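PDB 6ABX: citrate synthase from Metallosphaera sedula, which probably catalyses the condensation of oxaloacetate with acetyl-CoA and water to citrate and CoA, a reaction of the tricarboxylic acid cycle. Local coordinates for residues Met92-Asp106 and Tyr199-Gly211. Residues are numbered along the deposited sequence; the frame is centred on the assembly and turned at random.
Sequences MDILRTTVSMMGLED and YSSVVAGISALKG
The ring of Tyr199 lies flat on the backbone of helix 92-105 at Gly103, whose CA sits 3.6 Å from the ring centroid and only 20° off the normal, a CH-pi contact. A CB on Gly103 would clash with Tyr199 CB; without one, the ring can lie over the backbone at Met102 and Gly103. Met102 turns its SD to the ring edge in a Met-aromatic contact, and beyond the helix end Asp106 accepts a hydrogen bond from Tyr199 OH through the anti lone pair of OD2 (2.7 Å), its carboxylate steeply inclined to the ring. A leucine in place of Tyr199 would probably leave the Gly103 surface poorly covered and Asp106 OD2 without this donor.

Midway, Ile206 is a knob in the hole formed by Met92, Leu95, Arg96 and Val99. Its CG1 stands anti to the carbonyl carbon (chi1 -65°) and the chain runs on extended, so that CD1 reaches Val99 CG2, 3.7 Å away, and Leu95, while CG2 rests against Arg96 and Met92. Val99 CG1 touches both Val202 CG1 and Val203 CG2. At the far end Met92 bends at chi2 and chi3, curling CE back to 3.4 Å from Ile206 O and against Leu209.

Lys210, extended along its whole length, passes Met92 CB and delivers NZ to the syn lone pair of Asp93 OD1 at 2.8 Å. The same oxygen meets Arg96 NH1, and Lys210 NZ also pairs with Asp197 of the second subunit, while Arg96 NE bonds to Ser100 of that subunit.

With axes 9.1 Å apart and 177° between their directions, this is a buried antiparallel helix pair of the mostly helical citrate synthase fold, itself part of the dimer interface, with the side chain of Leu209 about 6 Å from a bound citrate.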
loop_
_atom_site.group_PDB
_atom_site.type_symbol
_atom_site.label_atom_id
_atom_site.label_comp_id
_atom_site.label_asym_id
_atom_site.label_seq_id
_atom_site.Cartn_x
_atom_site.Cartn_y
_atom_site.Cartn_z
ATOM N N MET A 92 -4.460 3.057 13.257
ATOM C CA MET A 92 -3.837 2.982 11.910
ATOM C C MET A 92 -4.801 2.359 10.892
ATOM O O MET A 92 -4.860 2.800 9.748
ATOM C CB MET A 92 -2.495 2.233 11.997
ATOM C CG MET A 92 -1.373 3.096 12.551
ATOM S SD MET A 92 -0.939 4.588 11.577
ATOM C CE MET A 92 0.229 3.848 10.441
ATOM N N ASP A 93 -5.654 1.420 11.310
ATOM C CA ASP A 93 -6.700 0.897 10.456
ATOM C C ASP A 93 -7.710 1.986 10.126
ATOM O O ASP A 93 -8.194 2.050 9.020
ATOM C CB ASP A 93 -7.442 -0.298 11.069
ATOM C CG ASP A 93 -6.548 -1.533 11.255
ATOM O OD1 ASP A 93 -5.390 -1.504 10.785
ATOM O OD2 ASP A 93 -7.006 -2.526 11.914
ATOM N N ILE A 94 -8.044 2.841 11.109
ATOM C CA ILE A 94 -8.971 3.905 10.866
ATOM C C ILE A 94 -8.357 4.879 9.855
ATOM O O ILE A 94 -8.982 5.273 8.933
ATOM C CB ILE A 94 -9.355 4.613 12.175
ATOM C CG1 ILE A 94 -10.107 3.664 13.108
ATOM C CG2 ILE A 94 -10.185 5.850 11.869
ATOM C CD1 ILE A 94 -10.345 4.242 14.500
ATOM N N LEU A 95 -7.088 5.235 10.061
ATOM C CA LEU A 95 -6.450 6.188 9.170
ATOM C C LEU A 95 -6.304 5.592 7.757
ATOM O O LEU A 95 -6.570 6.297 6.778
ATOM C CB LEU A 95 -5.069 6.544 9.723
ATOM C CG LEU A 95 -4.375 7.666 8.942
ATOM C CD1 LEU A 95 -5.142 8.958 9.095
ATOM C CD2 LEU A 95 -2.910 7.830 9.359
ATOM N N ARG A 96 -5.941 4.291 7.670
ATOM C CA ARG A 96 -5.837 3.588 6.360
ATOM C C ARG A 96 -7.183 3.743 5.637
ATOM O O ARG A 96 -7.269 4.110 4.436
ATOM C CB ARG A 96 -5.442 2.130 6.573
ATOM C CG ARG A 96 -5.172 1.307 5.318
ATOM C CD ARG A 96 -5.008 -0.149 5.734
ATOM N NE ARG A 96 -6.200 -0.757 6.313
ATOM C CZ ARG A 96 -6.256 -1.596 7.316
ATOM N NH1 ARG A 96 -5.141 -2.084 7.843
ATOM N NH2 ARG A 96 -7.432 -2.028 7.759
ATOM N N THR A 97 -8.270 3.438 6.351
ATOM C CA THR A 97 -9.608 3.415 5.756
ATOM C C THR A 97 -10.084 4.820 5.354
ATOM O O THR A 97 -10.611 5.031 4.226
ATOM C CB THR A 97 -10.635 2.756 6.673
ATOM O OG1 THR A 97 -10.123 1.492 7.099
ATOM C CG2 THR A 97 -11.956 2.641 5.940
ATOM N N THR A 98 -9.813 5.837 6.194
ATOM C CA THR A 98 -10.281 7.199 5.892
ATOM C C THR A 98 -9.483 7.859 4.763
ATOM O O THR A 98 -10.073 8.567 3.980
ATOM C CB THR A 98 -10.363 8.081 7.152
ATOM O OG1 THR A 98 -9.076 8.109 7.759
ATOM C CG2 THR A 98 -11.348 7.541 8.162
ATOM N N VAL A 99 -8.163 7.647 4.651
ATOM C CA VAL A 99 -7.427 8.128 3.507
ATOM C C VAL A 99 -7.888 7.419 2.233
ATOM O O VAL A 99 -7.966 8.045 1.174
ATOM C CB VAL A 99 -5.900 8.055 3.737
ATOM C CG1 VAL A 99 -5.102 8.489 2.503
ATOM C CG2 VAL A 99 -5.498 8.881 4.955
ATOM N N SER A 100 -8.240 6.132 2.333
ATOM C CA SER A 100 -8.829 5.406 1.201
ATOM C C SER A 100 -10.141 6.068 0.764
ATOM O O SER A 100 -10.375 6.289 -0.426
ATOM C CB SER A 100 -8.992 3.948 1.530
ATOM O OG SER A 100 -9.462 3.211 0.381
ATOM N N MET A 101 -10.975 6.430 1.740
ATOM C CA MET A 101 -12.242 7.122 1.469
ATOM C C MET A 101 -12.000 8.503 0.869
ATOM O O MET A 101 -12.682 8.895 -0.063
ATOM C CB MET A 101 -13.108 7.258 2.718
ATOM C CG MET A 101 -13.580 5.974 3.236
ATOM S SD MET A 101 -14.314 6.101 4.919
ATOM C CE MET A 101 -15.794 7.057 4.597
ATOM N N MET A 102 -11.010 9.226 1.372
ATOM C CA MET A 102 -10.662 10.516 0.852
ATOM C C MET A 102 -10.345 10.443 -0.652
ATOM O O MET A 102 -10.788 11.301 -1.446
ATOM C CB MET A 102 -9.437 11.021 1.636
ATOM C CG MET A 102 -9.416 12.432 1.978
ATOM S SD MET A 102 -7.775 12.657 2.796
ATOM C CE MET A 102 -8.202 12.304 4.492
ATOM N N GLY A 103 -9.552 9.435 -1.050
ATOM C CA GLY A 103 -9.159 9.172 -2.420
ATOM C C GLY A 103 -10.389 8.851 -3.292
ATOM O O GLY A 103 -10.520 9.339 -4.395
ATOM N N LEU A 104 -11.276 7.994 -2.780
ATOM C CA LEU A 104 -12.485 7.586 -3.447
ATOM C C LEU A 104 -13.356 8.809 -3.706
ATOM O O LEU A 104 -13.895 8.953 -4.791
ATOM C CB LEU A 104 -13.207 6.574 -2.558
ATOM C CG LEU A 104 -14.618 6.151 -2.982
ATOM C CD1 LEU A 104 -14.653 5.566 -4.356
ATOM C CD2 LEU A 104 -15.163 5.126 -1.995
ATOM N N GLU A 105 -13.382 9.730 -2.735
ATOM C CA GLU A 105 -14.249 10.900 -2.784
ATOM C C GLU A 105 -13.661 12.000 -3.691
ATOM O O GLU A 105 -14.409 12.887 -4.068
ATOM C CB GLU A 105 -14.557 11.401 -1.356
ATOM C CG GLU A 105 -15.453 10.473 -0.551
ATOM C CD GLU A 105 -15.532 10.621 0.981
ATOM O OE1 GLU A 105 -15.110 11.662 1.489
ATOM O OE2 GLU A 105 -16.024 9.659 1.688
ATOM N N ASP A 106 -12.357 11.983 -4.022
ATOM C CA ASP A 106 -11.747 13.025 -4.789
ATOM C C ASP A 106 -11.678 12.618 -6.263
ATOM O O ASP A 106 -10.754 11.961 -6.697
ATOM C CB ASP A 106 -10.385 13.421 -4.211
ATOM C CG ASP A 106 -9.705 14.567 -4.927
ATOM O OD1 ASP A 106 -10.289 15.037 -5.930
ATOM O OD2 ASP A 106 -8.571 14.963 -4.496
ATOM N N TYR A 199 -3.313 9.017 -3.683
ATOM C CA TYR A 199 -4.007 8.477 -2.483
ATOM C C TYR A 199 -3.717 6.995 -2.303
ATOM O O TYR A 199 -3.449 6.569 -1.165
ATOM C CB TYR A 199 -5.512 8.738 -2.498
ATOM C CG TYR A 199 -5.959 10.173 -2.408
ATOM C CD1 TYR A 199 -6.118 10.826 -1.193
ATOM C CD2 TYR A 199 -6.254 10.891 -3.561
ATOM C CE1 TYR A 199 -6.617 12.120 -1.117
ATOM C CE2 TYR A 199 -6.754 12.178 -3.502
ATOM C CZ TYR A 199 -6.940 12.803 -2.281
ATOM O OH TYR A 199 -7.448 14.075 -2.258
ATOM N N SER A 200 -3.763 6.203 -3.389
ATOM C CA SER A 200 -3.386 4.776 -3.350
ATOM C C SER A 200 -1.977 4.615 -2.786
ATOM O O SER A 200 -1.731 3.762 -1.918
ATOM C CB SER A 200 -3.475 4.171 -4.726
ATOM O OG SER A 200 -4.820 4.068 -5.156
ATOM N N SER A 201 -1.054 5.484 -3.230
ATOM C CA SER A 201 0.358 5.445 -2.697
ATOM C C SER A 201 0.379 5.622 -1.181
ATOM O O SER A 201 1.032 4.835 -0.455
ATOM C CB SER A 201 1.272 6.465 -3.342
ATOM O OG SER A 201 1.446 6.116 -4.673
ATOM N N VAL A 202 -0.272 6.690 -0.715
ATOM C CA VAL A 202 -0.278 7.027 0.676
ATOM C C VAL A 202 -0.974 5.935 1.497
ATOM O O VAL A 202 -0.502 5.614 2.592
ATOM C CB VAL A 202 -0.851 8.420 0.960
ATOM C CG1 VAL A 202 -1.127 8.686 2.457
ATOM C CG2 VAL A 202 0.068 9.496 0.389
ATOM N N VAL A 203 -2.078 5.367 1.003
ATOM C CA VAL A 203 -2.719 4.242 1.661
ATOM C C VAL A 203 -1.721 3.097 1.854
ATOM O O VAL A 203 -1.668 2.511 2.971
ATOM C CB VAL A 203 -4.003 3.791 0.916
ATOM C CG1 VAL A 203 -4.524 2.475 1.430
ATOM C CG2 VAL A 203 -5.072 4.875 0.987
ATOM N N ALA A 204 -0.894 2.787 0.849
ATOM C CA ALA A 204 0.099 1.760 1.022
ATOM C C ALA A 204 1.165 2.175 2.029
ATOM O O ALA A 204 1.594 1.343 2.820
ATOM C CB ALA A 204 0.720 1.404 -0.293
ATOM N N GLY A 205 1.587 3.459 2.021
ATOM C CA GLY A 205 2.506 3.975 3.051
ATOM C C GLY A 205 2.008 3.725 4.482
ATOM O O GLY A 205 2.717 3.191 5.326
ATOM N N ILE A 206 0.748 4.053 4.710
ATOM C CA ILE A 206 0.106 3.874 6.032
ATOM C C ILE A 206 0.056 2.391 6.410
ATOM O O ILE A 206 0.375 1.997 7.560
ATOM C CB ILE A 206 -1.293 4.493 6.027
ATOM C CG1 ILE A 206 -1.211 6.008 5.852
ATOM C CG2 ILE A 206 -2.019 4.085 7.308
ATOM C CD1 ILE A 206 -2.538 6.657 5.533
ATOM N N SER A 207 -0.297 1.570 5.423
ATOM C CA SER A 207 -0.373 0.117 5.611
ATOM C C SER A 207 0.988 -0.436 6.088
ATOM O O SER A 207 1.041 -1.256 7.000
ATOM C CB SER A 207 -0.846 -0.558 4.337
ATOM O OG SER A 207 -2.168 -0.139 4.014
ATOM N N ALA A 208 2.106 0.017 5.496
ATOM C CA ALA A 208 3.472 -0.398 5.877
ATOM C C ALA A 208 3.880 0.169 7.243
ATOM O O ALA A 208 4.460 -0.508 8.086
ATOM C CB ALA A 208 4.474 0.031 4.821
ATOM N N LEU A 209 3.615 1.452 7.438
ATOM C CA LEU A 209 4.019 2.173 8.654
ATOM C C LEU A 209 3.359 1.565 9.897
ATOM O O LEU A 209 3.961 1.629 10.951
ATOM C CB LEU A 209 3.659 3.647 8.517
ATOM C CG LEU A 209 4.222 4.560 9.597
ATOM C CD1 LEU A 209 5.726 4.521 9.608
ATOM C CD2 LEU A 209 3.673 5.985 9.463
ATOM N N LYS A 210 2.202 0.921 9.737
ATOM C CA LYS A 210 1.530 0.251 10.889
ATOM C C LYS A 210 2.421 -0.834 11.517
ATOM O O LYS A 210 2.289 -1.153 12.709
ATOM C CB LYS A 210 0.213 -0.350 10.409
ATOM C CG LYS A 210 -0.575 -1.032 11.515
ATOM C CD LYS A 210 -1.820 -1.724 11.062
ATOM C CE LYS A 210 -2.342 -2.656 12.150
ATOM N NZ LYS A 210 -3.590 -3.351 11.748
ATOM N N GLY A 211 3.183 -1.539 10.697
ATOM C CA GLY A 211 3.855 -2.712 11.137
ATOM C C GLY A 211 4.929 -2.406 12.163
ATOM O O GLY A 211 5.703 -1.466 11.990
#